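Local coordinates for protein acetate kinase (Entamoeba histolytica, PDB 4H0O) that probably catalyses magnesium-dependent phosphoryl transfer between acetate and a phosphate donor, forming or consuming acetyl phosphate, as a pyrophosphate-dependent acetate kinase of the ASKHA superfamily, at residues I18-S23 with D389-I394; A92-R97 with P145-Y150; F98-S103 with F181-L186; K106-I111 with V151-A156. All coordinates share one frame; numbering follows the deposited sequence.

Strands 16-21, 93-98, 148-153 and 109-110 lie next to one another, in that order, in one mixed sheet, and interactions 1, 2 and 4 each use one or two of them. Interaction 1 lays helix 390-402, at the end of the chain, against strand 16-21, near its start; the other three contacts fall between these two segments in sequence. Interactions 2 and 4 share strand 148-153, one on each edge of it, with centres about 13 Å apart. Interaction 3, just beyond strand 93-98, fastens the following loop to the start of helix 185-195, its centre about 8 Å from that of interaction 4. Predicted magnesium, substrate and catalytic residues are thereby brought together from distant parts of the sequence.

Interaction 1 (I18-S23 with D389-I394); sequences IFNVGS and DEELVI
The amide of Asn20 crosses the side chain of Glu391 at about a right angle, its plane turned 43° from that of the carboxylate. CG of Asn20 stands anti to its backbone N, which carries ND2 out to Glu391 OE2 in a short hydrogen bond of 2.7 Å. The nitrogen sits almost in line with the C-O bond of that oxygen, but the bond is bent at the hydrogen. Glu391 reaches this position by folding at chi2 (68°). Glu390, extended beyond CG, comes to the same nitrogen with its carboxylate turned steeply against the amide, and the bond from Asn20 ND2 to Glu390 OE2 is weak at 3.5 Å. Strand and helix meet here as the first strand and the C-terminal helix of an ASKHA-type, ribonuclease H-like domain, and Asn20 and Glu390 are both predicted magnesium ligands. Two carboxylates so close would probably make the site acidic, though Lys29 of strand 26-31 lies against Glu391. Deeper in, Ile18 and Ile394 run antiparallel alongside each other, Ile18 CG2 lying 4.0 Å from Ile394 CD1. The same methyl rests on CG of Glu391. Asp389 caps the helix, its OD2 accepting from Leu392 N at 3.2 Å.

Interaction 2 (A92-R97 with P145-Y150); sequences AFVGHR and PTTRQY
Three backbone hydrogen bonds join these parallel strands, whose short segments are inclined by 15°. Val94 N donates to Arg148 O, Tyr150 N to Val94 O at 3.0 Å and almost in line with the carbonyl, and His96 N to Tyr150 O at 2.9 Å. Val94 is thus held through both N and O, in the pattern of a parallel ladder, and the CA-H groups of Phe93 and Gln149 add contacts to Arg148 O and Val94 O.

A side-chain bond runs along the face that carries Val94 and Gln149: His96 NE2 donates to Gln149 OE1 at 2.9 Å, with imidazole and amide nearly coplanar (17°). Gln149, extended beyond CG, packs its CG and CD against Val94 CB and CG2; its NE2 goes to Ser140 O. In the sheet of this ribonuclease H-like domain the two strands are adjacent, between 16-21 and 109-110, and their connection runs through strand 109-110 and helices 113-120 and 129-143.

Packing on the other face centres on Tyr150. Its CG sits over the backbone, flanked by both N and C (chi1 66°), which swings the ring across onto Gly95 of the neighbouring strand in a CH-pi contact, Gly95 CA lying 3.6 Å from the ring centroid. Gly95, without a side chain, lets the phenol lie close; its OH is hydrogen-bonded to Ile394 O. Phe93 CD1 lies 3.6 Å from Arg148 CB.

Interaction 3 (F98-S103 with F181-L186); sequences FVHGGS and FGFHGL
From CB, the side chain of His100 departs with CG anti to the backbone N (chi1 -163°), so that the imidazole enters between two phenylalanines of segment 181-186. CG and CD2 come first, and both meet the ring of Phe183, whose CE2 lies 3.9 Å from His100 CD2. Phe183 presents its edge to one face of the imidazole, the planes standing 86° apart in a T-shaped pair. Farther out the roles reverse. CE1 of His100 stands over the centre of the Phe181 ring, 3.7 Å from Phe181 CG, while NE2 leans toward Phe181 CD2 and CE2; the imidazole is now the edge and Phe181 the face, with planes 74° apart. The far rim of Phe181 touches the turn at Gly102 in the loop that carries His100, its CE1 3.5 Å from Gly102 C. Positive phi at Gly102 lets the chain turn there. This aromatic cluster joins the loop to the segment leading into helix 185-195, where His184, a predicted transition-state stabiliser, holds the N-cap position and gives its backbone N to Asp154. The contact rests on aromatic packing, and the His100 edge directed at Phe181 would probably grow more attractive if the imidazole were protonated.

Interaction 4 (K106-I111 with V151-A156); sequences KKSAVI and VAIDTA
A pair of backbone hydrogen bonds ties Ala109 to Val151: Val151 N donates to Ala109 O at 2.8 Å, almost straight along the carbonyl bond, and Ala109 N returns a longer bond to Val151 O at 3.2 Å. Together they make an antiparallel hydrogen-bonded pair. One step farther along, a side chain continues the pattern, for Ser108 OG accepts from Ile153 N at 2.9 Å and an angle of 161°. The hydroxyl gets there with OG anti to its own carbonyl carbon (chi1 -69°), beside the backbone N, and also lies close over Ala152 CA. Beyond Ile153 the chain makes a type I turn to Ala156, carrying with it Asp154, the predicted proton donor/acceptor.

Packing closes round this polar row. The methyl of Ala156 sits against the backbone of segment 106-111, its CB 3.5 Å from Lys106 O. Ile153 sends CD1 back along the strand pair to Ser108 CA. At the other end, Ile111 crosses Val151 at about a right angle, its CG1 4.0 Å from Val151 CG1, the branch of Val151 that is wedged against both N and C of its own backbone. Strand 109-110 is the outermost strand on this side of the sheet within this chain; helix 113-120 packs on Ala109, Ile111 and Val151, while Lys397 of helix 390-402 touches Ser108 and Ala152.

Interaction 1 (I18-S23 with D389-I394)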
loop_
_atom_site.group_PDB
_atom_site.type_symbol
_atom_site.label_atom_id
_atom_site.label_comp_id
_atom_site.label_asym_id
_atom_site.label_seq_id
_atom_site.Cartn_x
_atom_site.Cartn_y
_atom_site.Cartn_z
ATOM N N ILE B 18 -14.829 32.238 11.384
ATOM C CA ILE B 18 -14.496 30.835 11.128
ATOM C C ILE B 18 -14.731 29.984 12.374
ATOM O O ILE B 18 -14.195 30.275 13.446
ATOM C CB ILE B 18 -13.033 30.654 10.647
ATOM C CG1 ILE B 18 -12.899 31.017 9.167
ATOM C CG2 ILE B 18 -12.566 29.219 10.845
ATOM C CD1 ILE B 18 -12.611 32.462 8.931
ATOM N N PHE B 19 -15.538 28.937 12.232
ATOM C CA PHE B 19 -15.767 28.007 13.333
ATOM C C PHE B 19 -14.861 26.786 13.219
ATOM O O PHE B 19 -14.786 26.151 12.166
ATOM C CB PHE B 19 -17.230 27.564 13.374
ATOM C CG PHE B 19 -18.151 28.562 14.017
ATOM C CD1 PHE B 19 -17.987 28.915 15.349
ATOM C CD2 PHE B 19 -19.195 29.129 13.300
ATOM C CE1 PHE B 19 -18.838 29.829 15.949
ATOM C CE2 PHE B 19 -20.052 30.037 13.895
ATOM C CZ PHE B 19 -19.873 30.389 15.220
ATOM N N ASN B 20 -14.172 26.463 14.309
ATOM C CA ASN B 20 -13.351 25.262 14.366
ATOM C C ASN B 20 -13.901 24.306 15.424
ATOM O O ASN B 20 -13.688 24.502 16.623
ATOM C CB ASN B 20 -11.898 25.625 14.673
ATOM C CG ASN B 20 -10.941 24.471 14.435
ATOM O OD1 ASN B 20 -11.360 23.336 14.199
ATOM N ND2 ASN B 20 -9.644 24.758 14.504
ATOM N N VAL B 21 -14.628 23.284 14.978
ATOM C CA VAL B 21 -15.220 22.313 15.896
ATOM C C VAL B 21 -14.144 21.400 16.478
ATOM O O VAL B 21 -13.439 20.706 15.741
ATOM C CB VAL B 21 -16.304 21.456 15.209
ATOM C CG1 VAL B 21 -16.883 20.456 16.187
ATOM C CG2 VAL B 21 -17.412 22.336 14.659
ATOM N N GLY B 22 -14.014 21.410 17.802
ATOM C CA GLY B 22 -13.059 20.548 18.477
ATOM C C GLY B 22 -13.749 19.409 19.205
ATOM O O GLY B 22 -14.960 19.220 19.072
ATOM N N SER B 23 -12.983 18.651 19.983
ATOM C CA SER B 23 -13.525 17.497 20.695
ATOM C C SER B 23 -14.248 17.877 21.989
ATOM O O SER B 23 -15.385 17.462 22.215
ATOM C CB SER B 23 -12.421 16.472 20.974
ATOM O OG SER B 23 -11.323 17.069 21.642
ATOM N N ASP B 389 -1.972 26.384 8.548
ATOM C CA ASP B 389 -2.798 26.711 9.711
ATOM C C ASP B 389 -4.284 26.519 9.415
ATOM O O ASP B 389 -4.806 27.055 8.432
ATOM C CB ASP B 389 -2.531 28.144 10.183
ATOM C CG ASP B 389 -3.552 28.626 11.202
ATOM O OD1 ASP B 389 -3.357 28.381 12.412
ATOM O OD2 ASP B 389 -4.551 29.257 10.794
ATOM N N GLU B 390 -4.949 25.745 10.271
ATOM C CA GLU B 390 -6.343 25.348 10.084
ATOM C C GLU B 390 -7.300 26.475 9.692
ATOM O O GLU B 390 -8.126 26.306 8.795
ATOM C CB GLU B 390 -6.874 24.672 11.350
ATOM C CG GLU B 390 -6.233 23.339 11.682
ATOM C CD GLU B 390 -6.976 22.603 12.781
ATOM O OE1 GLU B 390 -7.809 21.730 12.455
ATOM O OE2 GLU B 390 -6.732 22.903 13.971
ATOM N N GLU B 391 -7.198 27.615 10.369
ATOM C CA GLU B 391 -8.137 28.712 10.137
ATOM C C GLU B 391 -7.914 29.398 8.797
ATOM O O GLU B 391 -8.873 29.680 8.076
ATOM C CB GLU B 391 -8.090 29.731 11.277
ATOM C CG GLU B 391 -8.813 29.274 12.530
ATOM C CD GLU B 391 -8.122 28.113 13.212
ATOM O OE1 GLU B 391 -6.873 28.059 13.182
ATOM O OE2 GLU B 391 -8.829 27.248 13.769
ATOM N N LEU B 392 -6.651 29.659 8.465
ATOM C CA LEU B 392 -6.305 30.269 7.185
ATOM C C LEU B 392 -6.766 29.381 6.032
ATOM O O LEU B 392 -7.171 29.879 4.980
ATOM C CB LEU B 392 -4.798 30.516 7.089
ATOM C CG LEU B 392 -4.180 31.411 8.164
ATOM C CD1 LEU B 392 -2.693 31.620 7.913
ATOM C CD2 LEU B 392 -4.899 32.747 8.229
ATOM N N VAL B 393 -6.711 28.068 6.245
ATOM C CA VAL B 393 -7.138 27.092 5.243
ATOM C C VAL B 393 -8.622 27.237 4.903
ATOM O O VAL B 393 -9.004 27.229 3.731
ATOM C CB VAL B 393 -6.842 25.650 5.706
ATOM C CG1 VAL B 393 -7.549 24.646 4.823
ATOM C CG2 VAL B 393 -5.345 25.388 5.701
ATOM N N ILE B 394 -9.454 27.375 5.932
ATOM C CA ILE B 394 -10.888 27.576 5.734
ATOM C C ILE B 394 -11.158 28.982 5.200
ATOM O O ILE B 394 -12.040 29.178 4.357
ATOM C CB ILE B 394 -11.678 27.356 7.041
ATOM C CG1 ILE B 394 -11.413 25.954 7.592
ATOM C CG2 ILE B 394 -13.171 27.565 6.817
ATOM C CD1 ILE B 394 -12.030 25.707 8.954
#

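Interaction 2 (A92-R97 with P145-Y150)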
loop_
_atom_site.group_PDB
_atom_site.type_symbol
_atom_site.label_atom_id
_atom_site.label_comp_id
_atom_site.label_asym_id
_atom_site.label_seq_id
_atom_site.Cartn_x
_atom_site.Cartn_y
_atom_site.Cartn_z
ATOM N N ALA B 92 -19.770 39.452 7.921
ATOM C CA ALA B 92 -20.205 39.389 6.527
ATOM C C ALA B 92 -20.207 37.964 5.981
ATOM O O ALA B 92 -20.953 37.649 5.049
ATOM C CB ALA B 92 -19.330 40.282 5.661
ATOM N N PHE B 93 -19.359 37.109 6.550
ATOM C CA PHE B 93 -19.240 35.728 6.087
ATOM C C PHE B 93 -18.951 34.744 7.226
ATOM O O PHE B 93 -18.248 35.076 8.185
ATOM C CB PHE B 93 -18.146 35.616 5.020
ATOM C CG PHE B 93 -18.405 36.443 3.786
ATOM C CD1 PHE B 93 -19.258 35.983 2.794
ATOM C CD2 PHE B 93 -17.788 37.673 3.616
ATOM C CE1 PHE B 93 -19.495 36.736 1.655
ATOM C CE2 PHE B 93 -18.021 38.433 2.478
ATOM C CZ PHE B 93 -18.874 37.963 1.498
ATOM N N VAL B 94 -19.497 33.536 7.117
ATOM C CA VAL B 94 -19.196 32.473 8.073
ATOM C C VAL B 94 -18.627 31.265 7.335
ATOM O O VAL B 94 -19.230 30.770 6.378
ATOM C CB VAL B 94 -20.439 32.047 8.886
ATOM C CG1 VAL B 94 -20.037 31.133 10.032
ATOM C CG2 VAL B 94 -21.156 33.262 9.435
ATOM N N GLY B 95 -17.457 30.804 7.771
ATOM C CA GLY B 95 -16.840 29.631 7.178
ATOM C C GLY B 95 -16.983 28.417 8.075
ATOM O O GLY B 95 -16.848 28.521 9.296
ATOM N N HIS B 96 -17.264 27.267 7.470
ATOM C CA HIS B 96 -17.410 26.023 8.215
ATOM C C HIS B 96 -16.556 24.923 7.593
ATOM O O HIS B 96 -16.185 25.001 6.422
ATOM C CB HIS B 96 -18.871 25.580 8.234
ATOM C CG HIS B 96 -19.799 26.573 8.849
ATOM N ND1 HIS B 96 -20.115 26.573 10.190
ATOM C CD2 HIS B 96 -20.506 27.597 8.301
ATOM C CE1 HIS B 96 -20.963 27.552 10.446
ATOM N NE2 HIS B 96 -21.216 28.186 9.314
ATOM N N ARG B 97 -16.262 23.890 8.372
ATOM C CA ARG B 97 -15.431 22.794 7.892
ATOM C C ARG B 97 -16.162 21.459 8.017
ATOM O O ARG B 97 -16.587 21.077 9.109
ATOM C CB ARG B 97 -14.120 22.758 8.677
ATOM C CG ARG B 97 -13.150 21.674 8.250
ATOM C CD ARG B 97 -11.818 21.823 8.971
ATOM N NE ARG B 97 -10.814 20.894 8.459
ATOM C CZ ARG B 97 -10.553 19.705 8.992
ATOM N NH1 ARG B 97 -11.221 19.294 10.061
ATOM N NH2 ARG B 97 -9.622 18.927 8.456
ATOM N N PRO B 145 -29.077 34.768 9.529
ATOM C CA PRO B 145 -29.746 34.328 8.298
ATOM C C PRO B 145 -29.617 35.308 7.134
ATOM O O PRO B 145 -30.021 34.972 6.019
ATOM C CB PRO B 145 -31.208 34.199 8.730
ATOM C CG PRO B 145 -31.362 35.226 9.800
ATOM C CD PRO B 145 -30.031 35.327 10.505
ATOM N N THR B 146 -29.068 36.491 7.390
ATOM C CA THR B 146 -28.800 37.451 6.322
ATOM C C THR B 146 -27.300 37.527 6.043
ATOM O O THR B 146 -26.794 38.546 5.568
ATOM C CB THR B 146 -29.317 38.860 6.674
ATOM O OG1 THR B 146 -28.407 39.497 7.579
ATOM C CG2 THR B 146 -30.700 38.783 7.306
ATOM N N THR B 147 -26.597 36.439 6.344
ATOM C CA THR B 147 -25.147 36.395 6.189
ATOM C C THR B 147 -24.721 35.219 5.319
ATOM O O THR B 147 -25.088 34.073 5.588
ATOM C CB THR B 147 -24.451 36.299 7.555
ATOM O OG1 THR B 147 -24.807 37.437 8.347
ATOM C CG2 THR B 147 -22.941 36.259 7.391
ATOM N N ARG B 148 -23.955 35.512 4.272
ATOM C CA ARG B 148 -23.451 34.479 3.374
ATOM C C ARG B 148 -22.562 33.505 4.147
ATOM O O ARG B 148 -21.681 33.922 4.906
ATOM C CB ARG B 148 -22.661 35.116 2.229
ATOM C CG ARG B 148 -23.392 36.253 1.525
ATOM C CD ARG B 148 -24.573 35.741 0.719
ATOM N NE ARG B 148 -24.151 35.133 -0.540
ATOM C CZ ARG B 148 -24.641 33.997 -1.026
ATOM N NH1 ARG B 148 -25.572 33.331 -0.354
ATOM N NH2 ARG B 148 -24.197 33.522 -2.183
ATOM N N GLN B 149 -22.808 32.211 3.974
ATOM C CA GLN B 149 -22.023 31.192 4.662
ATOM C C GLN B 149 -21.578 30.108 3.686
ATOM O O GLN B 149 -22.264 29.831 2.696
ATOM C CB GLN B 149 -22.814 30.591 5.834
ATOM C CG GLN B 149 -23.376 31.643 6.791
ATOM C CD GLN B 149 -23.801 31.078 8.133
ATOM O OE1 GLN B 149 -23.262 30.074 8.603
ATOM N NE2 GLN B 149 -24.773 31.732 8.764
ATOM N N TYR B 150 -20.422 29.511 3.964
ATOM C CA TYR B 150 -19.859 28.487 3.090
ATOM C C TYR B 150 -19.310 27.314 3.885
ATOM O O TYR B 150 -18.884 27.466 5.036
ATOM C CB TYR B 150 -18.757 29.072 2.201
ATOM C CG TYR B 150 -17.515 29.537 2.936
ATOM C CD1 TYR B 150 -17.446 30.809 3.485
ATOM C CD2 TYR B 150 -16.401 28.715 3.052
ATOM C CE1 TYR B 150 -16.312 31.245 4.142
ATOM C CE2 TYR B 150 -15.263 29.141 3.709
ATOM C CZ TYR B 150 -15.225 30.406 4.251
ATOM O OH TYR B 150 -14.093 30.832 4.901
#

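Interaction 3 (F98-S103 with F181-L186)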
loop_
_atom_site.group_PDB
_atom_site.type_symbol
_atom_site.label_atom_id
_atom_site.label_comp_id
_atom_site.label_asym_id
_atom_site.label_seq_id
_atom_site.Cartn_x
_atom_site.Cartn_y
_atom_site.Cartn_z
ATOM N N PHE B 98 -16.306 20.758 6.895
ATOM C CA PHE B 98 -16.990 19.466 6.862
ATOM C C PHE B 98 -15.999 18.403 6.396
ATOM O O PHE B 98 -15.416 18.520 5.314
ATOM C CB PHE B 98 -18.169 19.539 5.895
ATOM C CG PHE B 98 -19.315 18.632 6.242
ATOM C CD1 PHE B 98 -20.173 18.940 7.287
ATOM C CD2 PHE B 98 -19.562 17.494 5.487
ATOM C CE1 PHE B 98 -21.244 18.113 7.593
ATOM C CE2 PHE B 98 -20.627 16.664 5.782
ATOM C CZ PHE B 98 -21.469 16.973 6.839
ATOM N N VAL B 99 -15.813 17.370 7.212
ATOM C CA VAL B 99 -14.789 16.360 6.957
ATOM C C VAL B 99 -15.049 15.520 5.705
ATOM O O VAL B 99 -14.180 15.397 4.842
ATOM C CB VAL B 99 -14.604 15.426 8.173
ATOM C CG1 VAL B 99 -13.784 14.212 7.793
ATOM C CG2 VAL B 99 -13.933 16.166 9.315
ATOM N N HIS B 100 -16.246 14.951 5.602
ATOM C CA HIS B 100 -16.532 13.977 4.551
ATOM C C HIS B 100 -17.811 14.321 3.789
ATOM O O HIS B 100 -18.916 14.179 4.321
ATOM C CB HIS B 100 -16.642 12.579 5.168
ATOM C CG HIS B 100 -16.533 11.463 4.186
ATOM N ND1 HIS B 100 -16.673 11.642 2.815
ATOM C CD2 HIS B 100 -16.297 10.141 4.353
ATOM C CE1 HIS B 100 -16.527 10.492 2.205
ATOM N NE2 HIS B 100 -16.298 9.553 3.115
ATOM N N GLY B 101 -17.656 14.758 2.539
ATOM C CA GLY B 101 -18.785 15.193 1.732
ATOM C C GLY B 101 -19.352 14.134 0.802
ATOM O O GLY B 101 -20.317 14.391 0.074
ATOM N N GLY B 102 -18.756 12.945 0.819
ATOM C CA GLY B 102 -19.243 11.837 0.015
ATOM C C GLY B 102 -19.178 12.069 -1.484
ATOM O O GLY B 102 -18.315 12.803 -1.975
ATOM N N SER B 103 -20.101 11.444 -2.207
ATOM C CA SER B 103 -20.102 11.480 -3.668
ATOM C C SER B 103 -20.559 12.819 -4.249
ATOM O O SER B 103 -20.074 13.237 -5.299
ATOM C CB SER B 103 -20.968 10.345 -4.222
ATOM O OG SER B 103 -22.280 10.402 -3.690
ATOM N N PHE B 181 -11.743 7.954 -1.614
ATOM C CA PHE B 181 -12.095 9.363 -1.494
ATOM C C PHE B 181 -10.844 10.230 -1.340
ATOM O O PHE B 181 -10.539 11.053 -2.204
ATOM C CB PHE B 181 -13.056 9.593 -0.321
ATOM C CG PHE B 181 -14.481 9.211 -0.617
ATOM C CD1 PHE B 181 -15.292 10.044 -1.377
ATOM C CD2 PHE B 181 -15.015 8.025 -0.127
ATOM C CE1 PHE B 181 -16.606 9.699 -1.653
ATOM C CE2 PHE B 181 -16.328 7.675 -0.400
ATOM C CZ PHE B 181 -17.124 8.512 -1.163
ATOM N N GLY B 182 -10.117 10.038 -0.243
ATOM C CA GLY B 182 -8.959 10.866 0.048
ATOM C C GLY B 182 -9.352 12.011 0.960
ATOM O O GLY B 182 -10.476 12.512 0.882
ATOM N N PHE B 183 -8.440 12.428 1.832
ATOM C CA PHE B 183 -8.769 13.455 2.819
ATOM C C PHE B 183 -7.651 14.490 2.913
ATOM O O PHE B 183 -6.741 14.484 2.081
ATOM C CB PHE B 183 -9.066 12.805 4.178
ATOM C CG PHE B 183 -10.192 11.801 4.136
ATOM C CD1 PHE B 183 -9.962 10.489 3.732
ATOM C CD2 PHE B 183 -11.482 12.169 4.489
ATOM C CE1 PHE B 183 -10.995 9.565 3.680
ATOM C CE2 PHE B 183 -12.522 11.247 4.443
ATOM C CZ PHE B 183 -12.277 9.945 4.036
ATOM N N HIS B 184 -7.723 15.376 3.908
ATOM C CA HIS B 184 -6.788 16.498 4.027
ATOM C C HIS B 184 -6.805 17.373 2.772
ATOM O O HIS B 184 -5.829 18.069 2.481
ATOM C CB HIS B 184 -5.359 16.007 4.305
ATOM C CG HIS B 184 -5.242 15.114 5.498
ATOM N ND1 HIS B 184 -4.392 14.028 5.539
ATOM C CD2 HIS B 184 -5.865 15.144 6.703
ATOM C CE1 HIS B 184 -4.497 13.429 6.709
ATOM N NE2 HIS B 184 -5.386 14.085 7.435
ATOM N N GLY B 185 -7.917 17.338 2.040
ATOM C CA GLY B 185 -8.028 18.033 0.768
ATOM C C GLY B 185 -7.855 19.537 0.881
ATOM O O GLY B 185 -7.224 20.162 0.027
ATOM N N LEU B 186 -8.410 20.111 1.944
ATOM C CA LEU B 186 -8.338 21.549 2.177
ATOM C C LEU B 186 -6.907 22.001 2.465
ATOM O O LEU B 186 -6.470 23.056 2.000
ATOM C CB LEU B 186 -9.268 21.936 3.329
ATOM C CG LEU B 186 -10.762 21.726 3.072
ATOM C CD1 LEU B 186 -11.573 21.920 4.347
ATOM C CD2 LEU B 186 -11.241 22.675 1.988
#

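Interaction 4 (K106-I111 with V151-A156)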
loop_
_atom_site.group_PDB
_atom_site.type_symbol
_atom_site.label_atom_id
_atom_site.label_comp_id
_atom_site.label_asym_id
_atom_site.label_seq_id
_atom_site.Cartn_x
_atom_site.Cartn_y
_atom_site.Cartn_z
ATOM N N LYS B 106 -18.078 17.582 -5.031
ATOM C CA LYS B 106 -16.836 17.649 -5.797
ATOM C C LYS B 106 -16.196 19.015 -5.577
ATOM O O LYS B 106 -15.021 19.228 -5.883
ATOM C CB LYS B 106 -17.105 17.421 -7.291
ATOM C CG LYS B 106 -17.510 15.992 -7.652
ATOM C CD LYS B 106 -18.828 15.968 -8.414
ATOM C CE LYS B 106 -19.324 14.542 -8.626
ATOM N NZ LYS B 106 -20.792 14.419 -8.370
ATOM N N LYS B 107 -16.990 19.941 -5.049
ATOM C CA LYS B 107 -16.506 21.274 -4.716
ATOM C C LYS B 107 -17.009 21.695 -3.342
ATOM O O LYS B 107 -18.096 21.290 -2.918
ATOM C CB LYS B 107 -16.969 22.290 -5.767
ATOM C CG LYS B 107 -16.233 22.202 -7.097
ATOM C CD LYS B 107 -16.815 23.153 -8.144
ATOM C CE LYS B 107 -18.242 22.772 -8.524
ATOM N NZ LYS B 107 -18.703 23.467 -9.765
ATOM N N SER B 108 -16.222 22.507 -2.643
ATOM C CA SER B 108 -16.727 23.195 -1.464
ATOM C C SER B 108 -17.839 24.120 -1.949
ATOM O O SER B 108 -17.890 24.453 -3.133
ATOM C CB SER B 108 -15.618 23.986 -0.775
ATOM O OG SER B 108 -14.666 23.115 -0.195
ATOM N N ALA B 109 -18.732 24.538 -1.059
ATOM C CA ALA B 109 -19.929 25.229 -1.526
ATOM C C ALA B 109 -20.428 26.348 -0.630
ATOM O O ALA B 109 -20.271 26.307 0.592
ATOM C CB ALA B 109 -21.049 24.222 -1.769
ATOM N N VAL B 110 -21.038 27.347 -1.259
ATOM C CA VAL B 110 -21.859 28.316 -0.555
ATOM C C VAL B 110 -23.081 27.546 -0.070
ATOM O O VAL B 110 -23.593 26.684 -0.787
ATOM C CB VAL B 110 -22.290 29.456 -1.494
ATOM C CG1 VAL B 110 -23.271 30.392 -0.803
ATOM C CG2 VAL B 110 -21.069 30.225 -1.988
ATOM N N ILE B 111 -23.542 27.835 1.143
ATOM C CA ILE B 111 -24.612 27.046 1.748
ATOM C C ILE B 111 -26.012 27.530 1.364
ATOM O O ILE B 111 -26.373 28.682 1.619
ATOM C CB ILE B 111 -24.489 27.007 3.285
ATOM C CG1 ILE B 111 -23.131 26.430 3.692
ATOM C CG2 ILE B 111 -25.614 26.182 3.887
ATOM C CD1 ILE B 111 -22.819 26.555 5.172
ATOM N N VAL B 151 -19.324 26.140 3.266
ATOM C CA VAL B 151 -18.764 24.955 3.892
ATOM C C VAL B 151 -17.562 24.452 3.092
ATOM O O VAL B 151 -17.666 24.159 1.899
ATOM C CB VAL B 151 -19.832 23.847 4.077
ATOM C CG1 VAL B 151 -20.549 23.552 2.769
ATOM C CG2 VAL B 151 -19.212 22.595 4.652
ATOM N N ALA B 152 -16.408 24.396 3.748
ATOM C CA ALA B 152 -15.202 23.871 3.117
ATOM C C ALA B 152 -15.170 22.353 3.288
ATOM O O ALA B 152 -15.094 21.860 4.414
ATOM C CB ALA B 152 -13.974 24.501 3.731
ATOM N N ILE B 153 -15.232 21.616 2.180
ATOM C CA ILE B 153 -15.296 20.154 2.237
ATOM C C ILE B 153 -13.917 19.501 2.066
ATOM O O ILE B 153 -13.238 19.713 1.059
ATOM C CB ILE B 153 -16.290 19.577 1.199
ATOM C CG1 ILE B 153 -17.735 19.806 1.646
ATOM C CG2 ILE B 153 -16.074 18.089 1.023
ATOM C CD1 ILE B 153 -18.300 21.141 1.252
ATOM N N ASP B 154 -13.522 18.688 3.043
ATOM C CA ASP B 154 -12.175 18.123 3.086
ATOM C C ASP B 154 -11.923 17.058 2.014
ATOM O O ASP B 154 -10.776 16.685 1.770
ATOM C CB ASP B 154 -11.899 17.540 4.476
ATOM C CG ASP B 154 -10.424 17.548 4.834
ATOM O OD1 ASP B 154 -9.750 18.563 4.559
ATOM O OD2 ASP B 154 -9.940 16.540 5.399
ATOM N N THR B 155 -12.986 16.580 1.371
ATOM C CA THR B 155 -12.862 15.522 0.367
ATOM C C THR B 155 -12.948 16.033 -1.072
ATOM O O THR B 155 -12.650 15.298 -2.012
ATOM C CB THR B 155 -13.934 14.422 0.560
ATOM O OG1 THR B 155 -15.234 15.021 0.622
ATOM C CG2 THR B 155 -13.683 13.650 1.838
ATOM N N ALA B 156 -13.357 17.289 -1.234
ATOM C CA ALA B 156 -13.641 17.855 -2.556
ATOM C C ALA B 156 -12.432 17.973 -3.493
ATOM O O ALA B 156 -12.562 17.752 -4.697
ATOM C CB ALA B 156 -14.336 19.204 -2.418
#